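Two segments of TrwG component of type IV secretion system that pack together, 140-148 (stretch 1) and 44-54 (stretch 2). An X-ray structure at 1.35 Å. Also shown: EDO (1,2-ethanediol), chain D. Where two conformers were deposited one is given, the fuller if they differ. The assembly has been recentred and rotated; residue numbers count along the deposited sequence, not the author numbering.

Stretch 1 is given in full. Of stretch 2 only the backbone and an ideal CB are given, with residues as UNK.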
ATOM      1  N   ILE A 140       6.035 -19.645   8.613  1.00 11.21           N
ATOM      2  CA  ILE A 140       4.972 -19.162   9.509  0.50 11.12           C
ATOM      3  C   ILE A 140       5.511 -17.965  10.252  1.00 10.81           C
ATOM      4  O   ILE A 140       6.562 -18.060  10.906  1.00 11.08           O
ATOM      5  CB  ILE A 140       4.572 -20.178  10.608  0.50 11.56           C
ATOM      6  CG1 ILE A 140       4.199 -21.511   9.980  0.50 11.81           C
ATOM      7  CG2 ILE A 140       3.404 -19.651  11.438  0.50 11.98           C
ATOM      8  CD1 ILE A 140       2.900 -21.442   9.226  0.50 11.98           C
ATOM      9  N   ALA A 141       4.811 -16.829  10.163  1.00 10.35           N
ATOM     10  CA  ALA A 141       5.102 -15.688  11.032  1.00  9.90           C
ATOM     11  C   ALA A 141       4.219 -15.762  12.258  1.00  9.94           C
ATOM     12  O   ALA A 141       3.012 -15.994  12.138  1.00 10.71           O
ATOM     13  CB  ALA A 141       4.862 -14.366  10.332  1.00  9.93           C
ATOM     14  N   THR A 142       4.821 -15.561  13.421  1.00  9.56           N
ATOM     15  CA  THR A 142       4.075 -15.479  14.684  1.00  9.96           C
ATOM     16  C   THR A 142       4.190 -14.033  15.101  1.00  9.99           C
ATOM     17  O   THR A 142       5.301 -13.513  15.269  1.00  9.97           O
ATOM     18  CB  THR A 142       4.657 -16.435  15.751  1.00 10.76           C
ATOM     19  OG1 THR A 142       4.599 -17.777  15.257  1.00 11.43           O
ATOM     20  CG2 THR A 142       3.887 -16.321  17.039  1.00 11.19           C
ATOM     21  N   ILE A 143       3.049 -13.370  15.211  1.00  9.67           N
ATOM     22  CA  ILE A 143       3.007 -11.909  15.291  1.00  9.76           C
ATOM     23  C   ILE A 143       2.208 -11.457  16.499  1.00  9.84           C
ATOM     24  O   ILE A 143       1.075 -11.895  16.712  1.00 11.06           O
ATOM     25  CB  ILE A 143       2.359 -11.317  14.033  1.00  9.73           C
ATOM     26  CG1 ILE A 143       2.994 -11.929  12.781  1.00  9.98           C
ATOM     27  CG2 ILE A 143       2.506  -9.798  14.026  1.00 10.08           C
ATOM     28  CD1 ILE A 143       2.484 -11.362  11.475  1.00 10.00           C
ATOM     29  N   GLY A 144       2.801 -10.579  17.302  1.00  9.65           N
ATOM     30  CA  GLY A 144       2.059  -9.872  18.331  1.00  9.60           C
ATOM     31  C   GLY A 144       1.788  -8.477  17.813  1.00  9.70           C
ATOM     32  O   GLY A 144       2.648  -7.865  17.166  1.00  9.78           O
ATOM     33  N   TYR A 145       0.597  -7.964  18.082  1.00  9.98           N
ATOM     34  CA  TYR A 145       0.197  -6.654  17.550  1.00 10.30           C
ATOM     35  C   TYR A 145      -0.791  -5.977  18.464  1.00 10.79           C
ATOM     36  O   TYR A 145      -1.414  -6.617  19.313  1.00 11.79           O
ATOM     37  CB  TYR A 145      -0.348  -6.767  16.123  1.00 10.20           C
ATOM     38  CG  TYR A 145      -1.662  -7.499  16.005  1.00 10.24           C
ATOM     39  CD1 TYR A 145      -2.864  -6.827  15.981  1.00 10.66           C
ATOM     40  CD2 TYR A 145      -1.694  -8.892  15.909  1.00 10.57           C
ATOM     41  CE1 TYR A 145      -4.077  -7.501  15.856  1.00 11.01           C
ATOM     42  CE2 TYR A 145      -2.889  -9.577  15.794  1.00 10.77           C
ATOM     43  CZ  TYR A 145      -4.082  -8.880  15.749  1.00 10.75           C
ATOM     44  OH  TYR A 145      -5.281  -9.556  15.613  1.00 11.84           O
ATOM     45  N   THR A 146      -0.939  -4.676  18.279  1.00 11.11           N
ATOM     46  CA  THR A 146      -1.856  -3.857  19.048  1.00 11.85           C
ATOM     47  C   THR A 146      -2.187  -2.640  18.193  1.00 11.56           C
ATOM     48  O   THR A 146      -1.584  -2.412  17.143  1.00 11.72           O
ATOM     49  CB  THR A 146      -1.220  -3.427  20.391  1.00 13.09           C
ATOM     50  OG1 THR A 146      -2.236  -2.885  21.243  1.00 15.89           O
ATOM     51  CG2 THR A 146      -0.095  -2.422  20.186  1.00 14.10           C
ATOM     52  N   TYR A 147      -3.143  -1.861  18.661  1.00 11.05           N
ATOM     53  CA  TYR A 147      -3.475  -0.573  18.043  1.00 11.25           C
ATOM     54  C   TYR A 147      -3.341   0.493  19.112  1.00 11.95           C
ATOM     55  O   TYR A 147      -4.024   0.417  20.140  1.00 13.63           O
ATOM     56  CB  TYR A 147      -4.892  -0.569  17.481  1.00 11.06           C
ATOM     57  CG  TYR A 147      -5.150  -1.553  16.359  1.00 10.70           C
ATOM     58  CD1 TYR A 147      -5.520  -2.871  16.619  1.00 10.79           C
ATOM     59  CD2 TYR A 147      -5.053  -1.151  15.037  1.00 10.68           C
ATOM     60  CE1 TYR A 147      -5.785  -3.750  15.596  1.00 10.93           C
ATOM     61  CE2 TYR A 147      -5.319  -2.020  13.999  1.00 10.25           C
ATOM     62  CZ  TYR A 147      -5.685  -3.316  14.281  1.00 10.63           C
ATOM     63  OH  TYR A 147      -6.001  -4.160  13.232  1.00 10.72           O
ATOM     64  N   VAL A 148      -2.484   1.469  18.865  1.00 11.92           N
ATOM     65  CA  VAL A 148      -2.146   2.482  19.867  1.00 13.20           C
ATOM     66  C   VAL A 148      -2.892   3.798  19.662  1.00 13.50           C
ATOM     67  O   VAL A 148      -2.736   4.704  20.475  1.00 15.56           O
ATOM     68  CB  VAL A 148      -0.623   2.724  19.960  1.00 13.49           C
ATOM     69  CG1 VAL A 148       0.102   1.401  20.221  1.00 13.81           C
ATOM     70  CG2 VAL A 148      -0.062   3.438  18.743  1.00 13.83           C
ATOM     71  N   UNK A  44     -10.320  -6.334   9.535  1.00 10.35           N
ATOM     72  CA  UNK A  44      -9.371  -5.237   9.642  1.00 10.08           C
ATOM     73  C   UNK A  44      -8.014  -5.725  10.144  1.00  9.90           C
ATOM     74  O   UNK A  44      -6.974  -5.333   9.603  1.00  9.39           O
ATOM     75  CB  UNK A  44      -9.919  -4.153  10.572  1.00 10.08           C
ATOM     76  N   UNK A  45      -7.987  -6.613  11.130  1.00  9.62           N
ATOM     77  CA  UNK A  45      -6.712  -7.108  11.620  1.00  9.63           C
ATOM     78  C   UNK A  45      -5.994  -7.850  10.477  1.00  9.18           C
ATOM     79  O   UNK A  45      -4.787  -7.695  10.277  1.00  9.25           O
ATOM     80  CB  UNK A  45      -6.913  -8.020  12.832  1.00  9.63           C
ATOM     81  N   UNK A  46      -6.724  -8.654   9.705  1.00  9.20           N
ATOM     82  CA  UNK A  46      -6.113  -9.372   8.579  1.00  9.32           C
ATOM     83  C   UNK A  46      -5.534  -8.405   7.549  1.00  8.78           C
ATOM     84  O   UNK A  46      -4.469  -8.659   7.006  1.00  8.42           O
ATOM     85  CB  UNK A  46      -7.142 -10.287   7.912  1.00  9.32           C
ATOM     86  N   UNK A  47      -6.222  -7.291   7.291  1.00  8.34           N
ATOM     87  CA  UNK A  47      -5.701  -6.281   6.363  1.00  8.18           C
ATOM     88  C   UNK A  47      -4.321  -5.811   6.817  1.00  8.06           C
ATOM     89  O   UNK A  47      -3.365  -5.801   6.016  1.00  8.05           O
ATOM     90  CB  UNK A  47      -6.660  -5.093   6.261  1.00  8.18           C
ATOM     91  N   UNK A  48      -4.200  -5.415   8.077  1.00  8.37           N
ATOM     92  CA  UNK A  48      -2.929  -4.900   8.590  1.00  8.26           C
ATOM     93  C   UNK A  48      -1.837  -5.961   8.688  1.00  8.29           C
ATOM     94  O   UNK A  48      -0.681  -5.704   8.336  1.00  8.44           O
ATOM     95  CB  UNK A  48      -3.148  -4.275   9.969  1.00  8.26           C
ATOM     96  N   UNK A  49      -2.205  -7.160   9.130  1.00  8.33           N
ATOM     97  CA  UNK A  49      -1.252  -8.258   9.205  1.00  8.36           C
ATOM     98  C   UNK A  49      -0.727  -8.635   7.833  1.00  8.17           C
ATOM     99  O   UNK A  49       0.463  -8.911   7.676  1.00  8.63           O
ATOM    100  CB  UNK A  49      -1.896  -9.476   9.870  1.00  8.36           C
ATOM    101  N   UNK A  50      -1.623  -8.687   6.860  1.00  8.12           N
ATOM    102  CA  UNK A  50      -1.231  -8.966   5.487  1.00  7.97           C
ATOM    103  C   UNK A  50      -0.275  -7.892   4.961  1.00  7.85           C
ATOM    104  O   UNK A  50       0.769  -8.197   4.362  1.00  7.97           O
ATOM    105  CB  UNK A  50      -2.468  -9.060   4.592  1.00  7.97           C
ATOM    106  N   UNK A  51      -0.639  -6.630   5.163  1.00  7.87           N
ATOM    107  CA  UNK A  51       0.217  -5.545   4.705  1.00  8.14           C
ATOM    108  C   UNK A  51       1.589  -5.681   5.354  1.00  8.07           C
ATOM    109  O   UNK A  51       2.627  -5.493   4.705  1.00  8.08           O
ATOM    110  CB  UNK A  51      -0.404  -4.184   5.025  1.00  8.14           C
ATOM    111  N   UNK A  52       1.630  -6.022   6.642  1.00  8.06           N
ATOM    112  CA  UNK A  52       2.893  -6.139   7.337  1.00  8.15           C
ATOM    113  C   UNK A  52       3.780  -7.240   6.765  1.00  8.19           C
ATOM    114  O   UNK A  52       4.948  -6.997   6.448  1.00  8.09           O
ATOM    115  CB  UNK A  52       2.640  -6.396   8.824  1.00  8.15           C
ATOM    116  N   UNK A  53       3.233  -8.438   6.624  1.00  8.14           N
ATOM    117  CA  UNK A  53       4.025  -9.552   6.144  1.00  8.52           C
ATOM    118  C   UNK A  53       4.487  -9.299   4.714  1.00  8.35           C
ATOM    119  O   UNK A  53       5.645  -9.552   4.372  1.00  8.29           O
ATOM    120  CB  UNK A  53       3.225 -10.854   6.228  1.00  8.52           C
ATOM    121  N   UNK A  54       3.601  -8.804   3.859  1.00  8.08           N
ATOM    122  CA  UNK A  54       3.996  -8.556   2.475  1.00  8.53           C
ATOM    123  C   UNK A  54       5.099  -7.511   2.423  1.00  8.50           C
ATOM    124  O   UNK A  54       6.059  -7.645   1.649  1.00  8.72           O
ATOM    125  CB  UNK A  54       2.795  -8.105   1.641  1.00  8.53           C
TER
HETATM  126  C1  EDO D 303      -7.913   1.218   7.172  0.50 19.07           C
HETATM  127  O1  EDO D 303      -9.225   1.753   7.380  0.50 20.28           O
HETATM  128  C2  EDO D 303      -7.972  -0.272   7.450  0.50 18.97           C
HETATM  129  O2  EDO D 303      -8.132  -0.423   8.867  0.50 19.64           O

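Stretch 1 is a strand as far as Tyr147 and turns alternate side chains, Ala141, Ile143, Tyr145 and Tyr147, toward the helix of stretch 2. The two axes run at 124° and come no closer than 10.8 Å, a gap that side chains must fill. What the strand offers changes along its length: small and aliphatic at Ala141 and Ile143, then two tyrosine hydroxyls.

Position 44 has its CA-to-CB bond sideways, with the ideal CB 4.7 Å from Tyr147 OH. Many helix-tolerant residues of modest size would suit. It is Val44, chi1 t, whose CG1 lies 3.9 Å from Tyr147 OH and 3.3 Å from O2 of the ethanediol.

Position 45 also points sideways, yet its ideal CB sits 3.6 Å from Tyr145 OH and 4.0 Å from Tyr147 OH. Two hydroxyls converging on one site call for a short polar side chain: aspartate could accept from both, asparagine from one through its oxygen. The deposited residue is Asp45. With chi1 at m its carboxylate swings nearer the strand and takes one hydrogen bond from the strand on each oxygen: Tyr145 OH donates to OD2 at 2.6 Å, Tyr147 OH to OD1 at 2.7 Å. Both oxygens also have partners elsewhere in the structure. Each lies at the edge of its tyrosine ring, near the plane, where a phenol O-H can point.

Position 46 points away from the strand and 47 sideways, neither CB having anything of stretch 1 within 5.5 Å, so this contact dictates little. They are Arg46 and Tyr47; the ring of Tyr47 approaches the ethanediol, its CD2 being 3.9 Å from C2.

Position 48 points toward the strand, its ideal CB 4.3 Å from Tyr147 OH. A leucine, a methionine or an aromatic could pack against the outer end of that tyrosine. Trp48 does so, chi1 m, placing CD1 4.0 Å from Tyr147 CE2. Its indole NE1 donates a hydrogen bond to O2 of the ethanediol, at 2.9 Å.

Position 49 faces the strand with its ideal CB 5.0 Å from Ile143 CD1, and an apolar side chain of middle size, leucine, isoleucine or methionine, could bridge Ile143 and the ring of Tyr145. Leu49 fills it: CG lies over one face of the Tyr145 ring, while CD2 reaches Tyr145 CD2 at 3.8 Å and Ile143 CG2 at 3.9 Å.

Position 50 points away and 51 is out of reach; both are free to be polar, and are Asn50 and Gln51.

Position 52 points toward the strand but its CB has no neighbour there within 5.5 Å, so stretch 1 does not limit its size. Tyr52, chi1 t, brings CD2 no nearer than 4.9 Å to Ile143 CD1, a loose approach.

Position 53 points toward the strand opposite Ala141, CA to CA 7.9 Å, so a compact apolar residue is enough. Val53 sends CG2 to Ile143 CD1 at 3.8 Å and to Ala141 CB at 4.4 Å.

Position 54 is out of reach; it is Leu54.

Stretch 2 44-54: VDRYWLNQYVL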
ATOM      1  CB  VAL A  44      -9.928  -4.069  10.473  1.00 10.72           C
ATOM      2  CG1 VAL A  44      -8.839  -3.063  10.779  1.00 10.64           C
ATOM      3  CG2 VAL A  44     -11.103  -3.433   9.718  1.00 11.28           C
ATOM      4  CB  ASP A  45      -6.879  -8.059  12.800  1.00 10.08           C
ATOM      5  CG  ASP A  45      -7.288  -7.374  14.091  1.00 10.57           C
ATOM      6  OD1 ASP A  45      -7.535  -6.160  14.144  1.00 10.37           O
ATOM      7  OD2 ASP A  45      -7.419  -8.126  15.108  1.00 12.00           O
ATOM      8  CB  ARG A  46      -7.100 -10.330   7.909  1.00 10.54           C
ATOM      9  CG  ARG A  46      -7.348 -11.605   8.703  1.00 11.79           C
ATOM     10  CD  ARG A  46      -8.289 -12.529   7.969  1.00 13.84           C
ATOM     11  NE  ARG A  46      -8.210 -13.874   8.530  1.00 15.74           N
ATOM     12  CZ  ARG A  46      -9.159 -14.802   8.457  1.00 19.24           C
ATOM     13  NH1 ARG A  46     -10.318 -14.561   7.851  1.00 21.57           N
ATOM     14  NH2 ARG A  46      -8.942 -15.979   9.022  1.00 20.41           N
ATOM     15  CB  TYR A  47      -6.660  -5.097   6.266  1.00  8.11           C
ATOM     16  CG  TYR A  47      -6.114  -3.948   5.457  1.00  8.19           C
ATOM     17  CD1 TYR A  47      -6.171  -3.967   4.077  1.00  8.05           C
ATOM     18  CD2 TYR A  47      -5.468  -2.867   6.070  1.00  8.32           C
ATOM     19  CE1 TYR A  47      -5.656  -2.926   3.317  1.00  8.20           C
ATOM     20  CE2 TYR A  47      -4.942  -1.822   5.321  1.00  8.58           C
ATOM     21  CZ  TYR A  47      -5.027  -1.872   3.944  1.00  8.37           C
ATOM     22  OH  TYR A  47      -4.502  -0.856   3.173  1.00  8.96           O
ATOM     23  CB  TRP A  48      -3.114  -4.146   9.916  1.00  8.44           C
ATOM     24  CG  TRP A  48      -3.837  -2.864   9.669  1.00  8.82           C
ATOM     25  CD1 TRP A  48      -5.134  -2.575   9.995  1.00  9.34           C
ATOM     26  CD2 TRP A  48      -3.331  -1.722   8.972  1.00  8.85           C
ATOM     27  NE1 TRP A  48      -5.459  -1.325   9.538  1.00  9.80           N
ATOM     28  CE2 TRP A  48      -4.376  -0.780   8.896  1.00  9.39           C
ATOM     29  CE3 TRP A  48      -2.103  -1.418   8.373  1.00  9.21           C
ATOM     30  CZ2 TRP A  48      -4.209   0.456   8.248  1.00  9.51           C
ATOM     31  CZ3 TRP A  48      -1.951  -0.195   7.761  1.00  9.55           C
ATOM     32  CH2 TRP A  48      -2.993   0.719   7.702  1.00  9.86           C
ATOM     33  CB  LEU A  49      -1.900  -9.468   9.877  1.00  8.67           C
ATOM     34  CG  LEU A  49      -2.186  -9.254  11.378  1.00  9.14           C
ATOM     35  CD1 LEU A  49      -3.235 -10.251  11.874  1.00  9.40           C
ATOM     36  CD2 LEU A  49      -0.924  -9.295  12.238  1.00  9.36           C
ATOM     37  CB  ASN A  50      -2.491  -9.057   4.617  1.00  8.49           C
ATOM     38  CG  ASN A  50      -2.204  -9.461   3.200  1.00  8.79           C
ATOM     39  OD1 ASN A  50      -1.684 -10.554   2.961  1.00  9.25           O
ATOM     40  ND2 ASN A  50      -2.591  -8.620   2.238  1.00  8.80           N
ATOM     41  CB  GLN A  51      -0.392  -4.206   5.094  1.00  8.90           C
ATOM     42  CG  GLN A  51       0.434  -3.034   4.596  1.00 10.37           C
ATOM     43  CD  GLN A  51      -0.204  -1.671   4.823  1.00 11.27           C
ATOM     44  OE1 GLN A  51       0.367  -0.801   5.477  1.00 12.35           O
ATOM     45  NE2 GLN A  51      -1.392  -1.491   4.299  1.00 11.86           N
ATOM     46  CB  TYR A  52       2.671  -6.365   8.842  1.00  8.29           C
ATOM     47  CG  TYR A  52       3.950  -6.182   9.635  1.00  8.11           C
ATOM     48  CD1 TYR A  52       4.390  -4.896   9.946  1.00  8.13           C
ATOM     49  CD2 TYR A  52       4.760  -7.264  10.001  1.00  8.28           C
ATOM     50  CE1 TYR A  52       5.573  -4.682  10.633  1.00  8.25           C
ATOM     51  CE2 TYR A  52       5.941  -7.056  10.690  1.00  8.37           C
ATOM     52  CZ  TYR A  52       6.353  -5.768  10.984  1.00  8.15           C
ATOM     53  OH  TYR A  52       7.531  -5.590  11.707  1.00  8.60           O
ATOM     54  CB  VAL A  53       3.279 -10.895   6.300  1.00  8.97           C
ATOM     55  CG1 VAL A  53       4.052 -12.010   5.604  1.00  9.36           C
ATOM     56  CG2 VAL A  53       3.106 -11.238   7.778  1.00  9.36           C
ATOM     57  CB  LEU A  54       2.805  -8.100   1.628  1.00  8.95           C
ATOM     58  CG  LEU A  54       1.777  -9.190   1.308  1.00  9.57           C
ATOM     59  CD1 LEU A  54       0.620  -8.591   0.530  1.00 10.19           C
ATOM     60  CD2 LEU A  54       2.425 -10.325   0.516  1.00 10.31           C
TER
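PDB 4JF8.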